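Oxalate oxidase (Hordeum vulgare, PDB 1FI2) oxidises oxalate with dioxygen to carbon dioxide and hydrogen peroxide in the plant cell wall, using a bound manganese ion, and also has superoxide dismutase activity. Local coordinates at residues A[45-56]-A[75-86]; A[104-112]-A[129-138]. One frame throughout, in Å; residues are numbered along the deposited sequence.

Contact 1 (A[45-56]-A[75-86]); sequences AGNTSTPNGSAV and NRVDFAPGGTNP
D78 and G46 meet where the loop 45-53 folds over the sheet face that carries A55 and D78. The carboxylate hangs from CG turned beside its own backbone N (chi1 -68°), and R76 takes it side-on: NE bonds OD2, while R76 NH2 reaches the syn lone pair of D78 OD1 at 3.0 Å, almost in the guanidinium plane. G46 N comes instead from above the carboxylate plane, 2.9 Å from D78 OD2 and nearly straight, so two nitrogens and a water hold that oxygen. A45 lies over one face of the guanidinium, CA 3.4 Å from R76 NH2; a short side chain suits this.

On the face of S54 and F79, V56 and V77 cross at a slant, their CG2 atoms 4.1 Å apart. S54 OG donates a hydrogen bond to T84 O at 2.7 Å, from well above the carbonyl plane, and a water joins it to N85 OD1. The N52 side chain crosses that of P86 at about a right angle, ND2 nearest CG and CD, and its OD1 bonds R184 of the second subunit. G53 suits phi 83°, where a CB would jam against N52 O and strike G83 CA; G53 O takes A80 N at 2.9 Å. The antiparallel ladder of S54-V56 with V77-F79, entered from this loop, belongs to the cupin beta-jellyroll, where N75 and N85 bind oxalate.

Contact 2 (A[104-112]-A[129-138]); sequences LLVGILGSL and FVIPRGLMHF. With MN (manganese (II) ion), chain B.
G107 and F138 form a hydrogen-bonded pair in the antiparallel sheet of the cupin jellyroll, and the phenyl ring folds back over the glycine. CG of F138 sits between its backbone N and carbonyl carbon (chi1 63°), which lays one ring face on G107 CA, 4.1 Å from the centroid, as a CH-pi contact; any CB on G107 would strike the ring. L105 CD2 meets the ring edge. An alanine in place of F138 would probably uncover G107 and leave L105 CD2 without its aromatic neighbour.

Packing is tightest on the other face, where I108 CG1 presses on I131 CD1 at 3.4 Å, closer than usual carbon contact, and V106 CG1 lies over a face of the F129 ring. Branched residues suit this interior between the two sheets.

Toward the 110-112 end the contact slackens: beyond the bond from L109 N to M136 O, a water takes over, donating to L109 O and accepting from M136 N, while L109 and M136 run side by side toward the second subunit. H137 turns away from I108 to join H88, H90 and E95 at the metal: ND1 is anchored on L135 O at 3.0 Å, and NE2 binds manganese at 2.2 Å.

Both contacts are largely buried and belong to one jellyroll, meeting where F79 CE2 packs on L104 CD1 and N85 O on F138 CB. They share a sheet through the neighbouring strands 84-89 and 137-141, and each reaches the other sheet, contact 1 by strands 54-59 and 73-79, contact 2 by strand 128-131. Their chemistry differs: contact 1, with its more exposed loop, relies on charge, hydroxyl and amide groups, whereas contact 2 is mostly aliphatic and aromatic apart from its metal ligand. The active site draws on both: contact 1 gives the oxalate-binding N75 and N85, the side chain of N85 about 5 Å from the manganese ion but no ligand, and contact 2 the ligand H137. Both touch the second subunit.

Contact 1 (A[45-56]-A[75-86])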
loop_
_atom_site.group_PDB
_atom_site.type_symbol
_atom_site.label_atom_id
_atom_site.label_comp_id
_atom_site.label_asym_id
_atom_site.label_seq_id
_atom_site.Cartn_x
_atom_site.Cartn_y
_atom_site.Cartn_z
ATOM N N ALA A 45 -16.633 -25.245 19.910
ATOM C CA ALA A 45 -17.379 -25.399 18.666
ATOM C C ALA A 45 -18.658 -24.571 18.682
ATOM O O ALA A 45 -19.314 -24.430 19.717
ATOM C CB ALA A 45 -17.702 -26.867 18.426
ATOM N N GLY A 46 -19.012 -24.025 17.525
ATOM C CA GLY A 46 -20.228 -23.224 17.399
ATOM C C GLY A 46 -21.429 -24.154 17.212
ATOM O O GLY A 46 -21.261 -25.344 16.950
ATOM N N ASN A 47 -22.625 -23.600 17.333
ATOM C CA ASN A 47 -23.862 -24.364 17.190
ATOM C C ASN A 47 -24.206 -24.548 15.716
ATOM O O ASN A 47 -24.579 -23.591 15.036
ATOM C CB ASN A 47 -24.996 -23.638 17.911
ATOM C CG ASN A 47 -26.255 -24.442 18.129
ATOM O OD1 ASN A 47 -27.021 -24.149 19.057
ATOM N ND2 ASN A 47 -26.512 -25.451 17.312
ATOM N N THR A 48 -24.107 -25.780 15.223
ATOM C CA THR A 48 -24.383 -26.067 13.824
ATOM C C THR A 48 -25.840 -26.325 13.487
ATOM O O THR A 48 -26.118 -26.633 12.319
ATOM C CB THR A 48 -23.556 -27.277 13.331
ATOM O OG1 THR A 48 -23.972 -28.445 14.046
ATOM C CG2 THR A 48 -22.075 -27.031 13.571
ATOM N N SER A 49 -26.778 -26.128 14.408
ATOM C CA SER A 49 -28.188 -26.332 14.062
ATOM C C SER A 49 -28.785 -25.029 13.543
ATOM O O SER A 49 -29.512 -24.270 14.173
ATOM C CB SER A 49 -28.966 -26.951 15.211
ATOM O OG SER A 49 -29.404 -26.013 16.168
ATOM N N THR A 50 -28.438 -24.733 12.297
ATOM C CA THR A 50 -28.828 -23.585 11.514
ATOM C C THR A 50 -29.254 -24.080 10.130
ATOM O O THR A 50 -28.902 -25.194 9.742
ATOM C CB THR A 50 -27.648 -22.619 11.263
ATOM O OG1 THR A 50 -26.607 -23.359 10.600
ATOM C CG2 THR A 50 -27.103 -22.004 12.535
ATOM N N PRO A 51 -29.937 -23.237 9.370
ATOM C CA PRO A 51 -30.373 -23.574 8.026
ATOM C C PRO A 51 -29.223 -24.005 7.131
ATOM O O PRO A 51 -29.355 -24.990 6.398
ATOM C CB PRO A 51 -31.046 -22.308 7.515
ATOM C CG PRO A 51 -31.423 -21.545 8.738
ATOM C CD PRO A 51 -30.377 -21.879 9.771
ATOM N N ASN A 52 -28.076 -23.326 7.211
ATOM C CA ASN A 52 -26.906 -23.723 6.450
ATOM C C ASN A 52 -26.241 -24.979 6.998
ATOM O O ASN A 52 -25.603 -25.667 6.183
ATOM C CB ASN A 52 -25.825 -22.640 6.395
ATOM C CG ASN A 52 -26.196 -21.410 5.607
ATOM O OD1 ASN A 52 -26.983 -21.452 4.665
ATOM N ND2 ASN A 52 -25.604 -20.285 5.996
ATOM N N GLY A 53 -26.381 -25.329 8.263
ATOM C CA GLY A 53 -25.746 -26.541 8.774
ATOM C C GLY A 53 -24.288 -26.281 9.140
ATOM O O GLY A 53 -23.483 -27.200 9.272
ATOM N N SER A 54 -23.944 -25.010 9.303
ATOM C CA SER A 54 -22.607 -24.596 9.697
ATOM C C SER A 54 -22.723 -23.394 10.630
ATOM O O SER A 54 -23.758 -22.726 10.637
ATOM C CB SER A 54 -21.730 -24.244 8.496
ATOM O OG SER A 54 -22.207 -23.071 7.855
ATOM N N ALA A 55 -21.683 -23.150 11.411
ATOM C CA ALA A 55 -21.661 -22.005 12.313
ATOM C C ALA A 55 -20.301 -21.313 12.228
ATOM O O ALA A 55 -19.266 -21.974 12.308
ATOM C CB ALA A 55 -21.937 -22.434 13.741
ATOM N N VAL A 56 -20.332 -20.001 12.058
ATOM C CA VAL A 56 -19.116 -19.206 11.984
ATOM C C VAL A 56 -18.902 -18.478 13.312
ATOM O O VAL A 56 -19.782 -17.740 13.757
ATOM C CB VAL A 56 -19.162 -18.154 10.861
ATOM C CG1 VAL A 56 -17.849 -17.379 10.794
ATOM C CG2 VAL A 56 -19.469 -18.780 9.508
ATOM N N ASN A 75 -11.117 -16.748 12.020
ATOM C CA ASN A 75 -12.440 -17.241 12.392
ATOM C C ASN A 75 -12.421 -18.769 12.398
ATOM O O ASN A 75 -11.517 -19.380 11.835
ATOM C CB ASN A 75 -13.553 -16.682 11.544
ATOM C CG ASN A 75 -13.821 -17.167 10.156
ATOM O OD1 ASN A 75 -14.346 -16.389 9.335
ATOM N ND2 ASN A 75 -13.520 -18.413 9.813
ATOM N N ARG A 76 -13.407 -19.344 13.065
ATOM C CA ARG A 76 -13.575 -20.793 13.116
ATOM C C ARG A 76 -14.921 -21.146 12.496
ATOM O O ARG A 76 -15.867 -20.358 12.598
ATOM C CB ARG A 76 -13.502 -21.276 14.565
ATOM C CG ARG A 76 -13.984 -22.701 14.779
ATOM C CD ARG A 76 -13.879 -23.111 16.247
ATOM N NE ARG A 76 -14.379 -24.469 16.422
ATOM C CZ ARG A 76 -13.918 -25.386 17.260
ATOM N NH1 ARG A 76 -12.894 -25.131 18.061
ATOM N NH2 ARG A 76 -14.489 -26.586 17.290
ATOM N N VAL A 77 -14.986 -22.215 11.702
ATOM C CA VAL A 77 -16.264 -22.644 11.136
ATOM C C VAL A 77 -16.479 -24.125 11.459
ATOM O O VAL A 77 -15.605 -24.953 11.206
ATOM C CB VAL A 77 -16.404 -22.431 9.621
ATOM C CG1 VAL A 77 -17.833 -22.713 9.169
ATOM C CG2 VAL A 77 -16.023 -21.019 9.187
ATOM N N ASP A 78 -17.623 -24.431 12.063
ATOM C CA ASP A 78 -17.990 -25.802 12.409
ATOM C C ASP A 78 -19.124 -26.265 11.500
ATOM O O ASP A 78 -19.972 -25.463 11.112
ATOM C CB ASP A 78 -18.420 -25.917 13.872
ATOM C CG ASP A 78 -17.268 -25.677 14.830
ATOM O OD1 ASP A 78 -16.483 -26.622 15.055
ATOM O OD2 ASP A 78 -17.150 -24.550 15.343
ATOM N N PHE A 79 -19.099 -27.534 11.090
ATOM C CA PHE A 79 -20.066 -28.053 10.143
ATOM C C PHE A 79 -20.726 -29.369 10.554
ATOM O O PHE A 79 -20.033 -30.366 10.760
ATOM C CB PHE A 79 -19.390 -28.341 8.797
ATOM C CG PHE A 79 -18.625 -27.283 8.078
ATOM C CD1 PHE A 79 -19.178 -26.624 6.985
ATOM C CD2 PHE A 79 -17.337 -26.944 8.466
ATOM C CE1 PHE A 79 -18.462 -25.650 6.316
ATOM C CE2 PHE A 79 -16.621 -25.967 7.807
ATOM C CZ PHE A 79 -17.187 -25.320 6.725
ATOM N N ALA A 80 -22.057 -29.400 10.536
ATOM C CA ALA A 80 -22.774 -30.663 10.756
ATOM C C ALA A 80 -22.607 -31.475 9.473
ATOM O O ALA A 80 -22.273 -30.897 8.437
ATOM C CB ALA A 80 -24.248 -30.383 11.005
ATOM N N PRO A 81 -22.797 -32.782 9.530
ATOM C CA PRO A 81 -22.703 -33.620 8.343
ATOM C C PRO A 81 -23.640 -33.128 7.250
ATOM O O PRO A 81 -24.840 -32.949 7.469
ATOM C CB PRO A 81 -23.069 -35.009 8.833
ATOM C CG PRO A 81 -23.006 -34.974 10.316
ATOM C CD PRO A 81 -23.189 -33.541 10.737
ATOM N N GLY A 82 -23.105 -32.835 6.069
ATOM C CA GLY A 82 -23.870 -32.335 4.942
ATOM C C GLY A 82 -24.116 -30.833 4.981
ATOM O O GLY A 82 -24.832 -30.284 4.133
ATOM N N GLY A 83 -23.529 -30.149 5.958
ATOM C CA GLY A 83 -23.701 -28.711 6.103
ATOM C C GLY A 83 -22.763 -27.966 5.156
ATOM O O GLY A 83 -21.770 -28.529 4.691
ATOM N N THR A 84 -23.082 -26.700 4.921
ATOM C CA THR A 84 -22.275 -25.885 4.024
ATOM C C THR A 84 -22.005 -24.493 4.571
ATOM O O THR A 84 -22.808 -23.947 5.326
ATOM C CB THR A 84 -23.002 -25.782 2.662
ATOM O OG1 THR A 84 -22.201 -25.067 1.715
ATOM C CG2 THR A 84 -24.347 -25.078 2.786
ATOM N N ASN A 85 -20.821 -23.968 4.303
ATOM C CA ASN A 85 -20.543 -22.522 4.371
ATOM C C ASN A 85 -20.814 -22.179 2.902
ATOM O O ASN A 85 -20.071 -22.645 2.037
ATOM C CB ASN A 85 -19.130 -22.249 4.834
ATOM C CG ASN A 85 -18.870 -20.839 5.321
ATOM O OD1 ASN A 85 -19.795 -20.054 5.529
ATOM N ND2 ASN A 85 -17.598 -20.507 5.514
ATOM N N PRO A 86 -21.965 -21.586 2.612
ATOM C CA PRO A 86 -22.423 -21.356 1.254
ATOM C C PRO A 86 -21.527 -20.483 0.414
ATOM O O PRO A 86 -20.669 -19.792 0.942
ATOM C CB PRO A 86 -23.803 -20.726 1.440
ATOM C CG PRO A 86 -23.789 -20.129 2.803
ATOM C CD PRO A 86 -22.901 -21.031 3.623
HETATM O O HOH W 1 -22.082 -20.345 7.224
HETATM O O HOH W 2 -17.995 -22.000 14.847
#

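Contact 2 (A[104-112]-A[129-138])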
loop_
_atom_site.group_PDB
_atom_site.type_symbol
_atom_site.label_atom_id
_atom_site.label_comp_id
_atom_site.label_asym_id
_atom_site.label_seq_id
_atom_site.Cartn_x
_atom_site.Cartn_y
_atom_site.Cartn_z
ATOM N N LEU A 104 -13.841 -31.878 4.273
ATOM C CA LEU A 104 -14.557 -30.783 3.637
ATOM C C LEU A 104 -14.243 -30.608 2.154
ATOM O O LEU A 104 -13.080 -30.453 1.771
ATOM C CB LEU A 104 -14.222 -29.450 4.321
ATOM C CG LEU A 104 -14.671 -29.196 5.753
ATOM C CD1 LEU A 104 -14.081 -27.880 6.254
ATOM C CD2 LEU A 104 -16.186 -29.152 5.867
ATOM N N LEU A 105 -15.291 -30.567 1.335
ATOM C CA LEU A 105 -15.129 -30.215 -0.074
ATOM C C LEU A 105 -14.991 -28.686 -0.099
ATOM O O LEU A 105 -15.879 -27.969 0.367
ATOM C CB LEU A 105 -16.305 -30.645 -0.944
ATOM C CG LEU A 105 -16.245 -30.187 -2.408
ATOM C CD1 LEU A 105 -15.174 -30.950 -3.170
ATOM C CD2 LEU A 105 -17.600 -30.324 -3.082
ATOM N N VAL A 106 -13.836 -28.211 -0.528
ATOM C CA VAL A 106 -13.543 -26.782 -0.587
ATOM C C VAL A 106 -13.514 -26.371 -2.060
ATOM O O VAL A 106 -12.763 -26.979 -2.825
ATOM C CB VAL A 106 -12.183 -26.453 0.049
ATOM C CG1 VAL A 106 -11.872 -24.962 -0.057
ATOM C CG2 VAL A 106 -12.189 -26.829 1.531
ATOM N N GLY A 107 -14.314 -25.374 -2.428
ATOM C CA GLY A 107 -14.311 -24.963 -3.844
ATOM C C GLY A 107 -14.014 -23.471 -3.969
ATOM O O GLY A 107 -14.496 -22.644 -3.195
ATOM N N ILE A 108 -13.158 -23.140 -4.926
ATOM C CA ILE A 108 -12.746 -21.773 -5.219
ATOM C C ILE A 108 -13.060 -21.486 -6.688
ATOM O O ILE A 108 -12.707 -22.295 -7.548
ATOM C CB ILE A 108 -11.251 -21.527 -4.966
ATOM C CG1 ILE A 108 -10.839 -21.881 -3.531
ATOM C CG2 ILE A 108 -10.878 -20.076 -5.253
ATOM C CD1 ILE A 108 -10.265 -23.276 -3.419
ATOM N N LEU A 109 -13.717 -20.369 -6.965
ATOM C CA LEU A 109 -14.081 -20.018 -8.333
ATOM C C LEU A 109 -13.323 -18.838 -8.912
ATOM O O LEU A 109 -13.278 -17.744 -8.348
ATOM C CB LEU A 109 -15.599 -19.747 -8.348
ATOM C CG LEU A 109 -16.455 -20.974 -8.000
ATOM C CD1 LEU A 109 -17.507 -20.635 -6.961
ATOM C CD2 LEU A 109 -17.097 -21.546 -9.257
ATOM N N GLY A 110 -12.723 -19.045 -10.086
ATOM C CA GLY A 110 -12.013 -17.961 -10.769
ATOM C C GLY A 110 -13.010 -16.942 -11.317
ATOM O O GLY A 110 -14.195 -17.241 -11.468
ATOM N N SER A 111 -12.531 -15.736 -11.605
ATOM C CA SER A 111 -13.362 -14.677 -12.170
ATOM C C SER A 111 -13.613 -14.933 -13.653
ATOM O O SER A 111 -13.181 -15.962 -14.185
ATOM C CB SER A 111 -12.686 -13.311 -11.991
ATOM O OG SER A 111 -11.564 -13.221 -12.858
ATOM N N LEU A 112 -14.281 -14.014 -14.343
ATOM C CA LEU A 112 -14.579 -14.176 -15.761
ATOM C C LEU A 112 -13.360 -14.339 -16.651
ATOM O O LEU A 112 -13.377 -15.202 -17.539
ATOM C CB LEU A 112 -15.421 -13.002 -16.283
ATOM C CG LEU A 112 -15.880 -13.134 -17.743
ATOM C CD1 LEU A 112 -17.054 -14.090 -17.851
ATOM C CD2 LEU A 112 -16.221 -11.772 -18.321
ATOM N N PHE A 129 -5.751 -24.645 2.504
ATOM C CA PHE A 129 -6.291 -24.055 1.291
ATOM C C PHE A 129 -6.121 -22.535 1.299
ATOM O O PHE A 129 -5.971 -21.923 2.356
ATOM C CB PHE A 129 -7.777 -24.387 1.130
ATOM C CG PHE A 129 -8.684 -23.938 2.240
ATOM C CD1 PHE A 129 -9.223 -22.663 2.260
ATOM C CD2 PHE A 129 -9.016 -24.806 3.269
ATOM C CE1 PHE A 129 -10.060 -22.262 3.280
ATOM C CE2 PHE A 129 -9.856 -24.415 4.297
ATOM C CZ PHE A 129 -10.375 -23.135 4.300
ATOM N N VAL A 130 -6.175 -21.935 0.112
ATOM C CA VAL A 130 -6.044 -20.476 0.026
ATOM C C VAL A 130 -7.081 -19.919 -0.937
ATOM O O VAL A 130 -7.339 -20.464 -2.012
ATOM C CB VAL A 130 -4.605 -20.063 -0.304
ATOM C CG1 VAL A 130 -4.199 -20.456 -1.710
ATOM C CG2 VAL A 130 -4.409 -18.564 -0.085
ATOM N N ILE A 131 -7.750 -18.845 -0.519
ATOM C CA ILE A 131 -8.786 -18.208 -1.322
ATOM C C ILE A 131 -8.373 -16.781 -1.678
ATOM O O ILE A 131 -8.405 -15.904 -0.813
ATOM C CB ILE A 131 -10.110 -18.044 -0.538
ATOM C CG1 ILE A 131 -10.508 -19.264 0.281
ATOM C CG2 ILE A 131 -11.219 -17.618 -1.494
ATOM C CD1 ILE A 131 -10.999 -20.465 -0.479
ATOM N N PRO A 132 -8.043 -16.519 -2.931
ATOM C CA PRO A 132 -7.664 -15.186 -3.360
ATOM C C PRO A 132 -8.743 -14.159 -3.070
ATOM O O PRO A 132 -9.944 -14.380 -3.144
ATOM C CB PRO A 132 -7.385 -15.313 -4.851
ATOM C CG PRO A 132 -7.208 -16.765 -5.110
ATOM C CD PRO A 132 -7.986 -17.495 -4.043
ATOM N N ARG A 133 -8.275 -12.989 -2.678
ATOM C CA ARG A 133 -9.078 -11.808 -2.395
ATOM C C ARG A 133 -10.233 -11.600 -3.352
ATOM O O ARG A 133 -10.095 -11.555 -4.573
ATOM C CB ARG A 133 -8.043 -10.684 -2.337
ATOM C CG ARG A 133 -8.016 -9.574 -3.325
ATOM C CD ARG A 133 -6.961 -8.514 -3.107
ATOM N NE ARG A 133 -6.589 -8.146 -1.778
ATOM C CZ ARG A 133 -6.982 -7.445 -0.752
ATOM N NH1 ARG A 133 -8.085 -6.719 -0.660
ATOM N NH2 ARG A 133 -6.210 -7.410 0.341
ATOM N N GLY A 134 -11.457 -11.559 -2.817
ATOM C CA GLY A 134 -12.669 -11.281 -3.536
ATOM C C GLY A 134 -13.303 -12.318 -4.428
ATOM O O GLY A 134 -14.288 -12.014 -5.121
ATOM N N LEU A 135 -12.797 -13.546 -4.443
ATOM C CA LEU A 135 -13.362 -14.588 -5.293
ATOM C C LEU A 135 -14.433 -15.386 -4.560
ATOM O O LEU A 135 -14.351 -15.562 -3.345
ATOM C CB LEU A 135 -12.262 -15.524 -5.796
ATOM C CG LEU A 135 -11.160 -14.883 -6.644
ATOM C CD1 LEU A 135 -10.149 -15.924 -7.102
ATOM C CD2 LEU A 135 -11.742 -14.166 -7.857
ATOM N N MET A 136 -15.418 -15.877 -5.302
ATOM C CA MET A 136 -16.476 -16.700 -4.711
ATOM C C MET A 136 -15.922 -18.062 -4.301
ATOM O O MET A 136 -15.092 -18.644 -5.006
ATOM C CB MET A 136 -17.646 -16.835 -5.693
ATOM C CG MET A 136 -18.921 -17.355 -5.043
ATOM S SD MET A 136 -20.277 -17.651 -6.195
ATOM C CE MET A 136 -20.455 -16.033 -6.942
ATOM N N HIS A 137 -16.355 -18.565 -3.144
ATOM C CA HIS A 137 -15.881 -19.860 -2.653
ATOM C C HIS A 137 -16.874 -20.463 -1.669
ATOM O O HIS A 137 -17.777 -19.766 -1.195
ATOM C CB HIS A 137 -14.495 -19.714 -2.018
ATOM C CG HIS A 137 -14.426 -18.763 -0.865
ATOM N ND1 HIS A 137 -14.594 -17.404 -1.030
ATOM C CD2 HIS A 137 -14.197 -18.949 0.459
ATOM C CE1 HIS A 137 -14.479 -16.805 0.131
ATOM N NE2 HIS A 137 -14.239 -17.708 1.071
ATOM N N PHE A 138 -16.730 -21.748 -1.369
ATOM C CA PHE A 138 -17.632 -22.426 -0.445
ATOM C C PHE A 138 -16.969 -23.657 0.168
ATOM O O PHE A 138 -15.916 -24.091 -0.300
ATOM C CB PHE A 138 -18.882 -22.905 -1.204
ATOM C CG PHE A 138 -18.605 -23.921 -2.283
ATOM C CD1 PHE A 138 -18.542 -25.276 -1.999
ATOM C CD2 PHE A 138 -18.411 -23.516 -3.593
ATOM C CE1 PHE A 138 -18.289 -26.203 -2.991
ATOM C CE2 PHE A 138 -18.154 -24.439 -4.593
ATOM C CZ PHE A 138 -18.088 -25.786 -4.294
HETATM MN MN MN B . -14.360 -17.656 3.300
HETATM O O HOH W 3 -15.380 -15.904 -8.141
HETATM O O HOH W 4 -15.035 -17.439 5.630
HETATM O O HOH W 5 -14.135 -19.861 3.575
#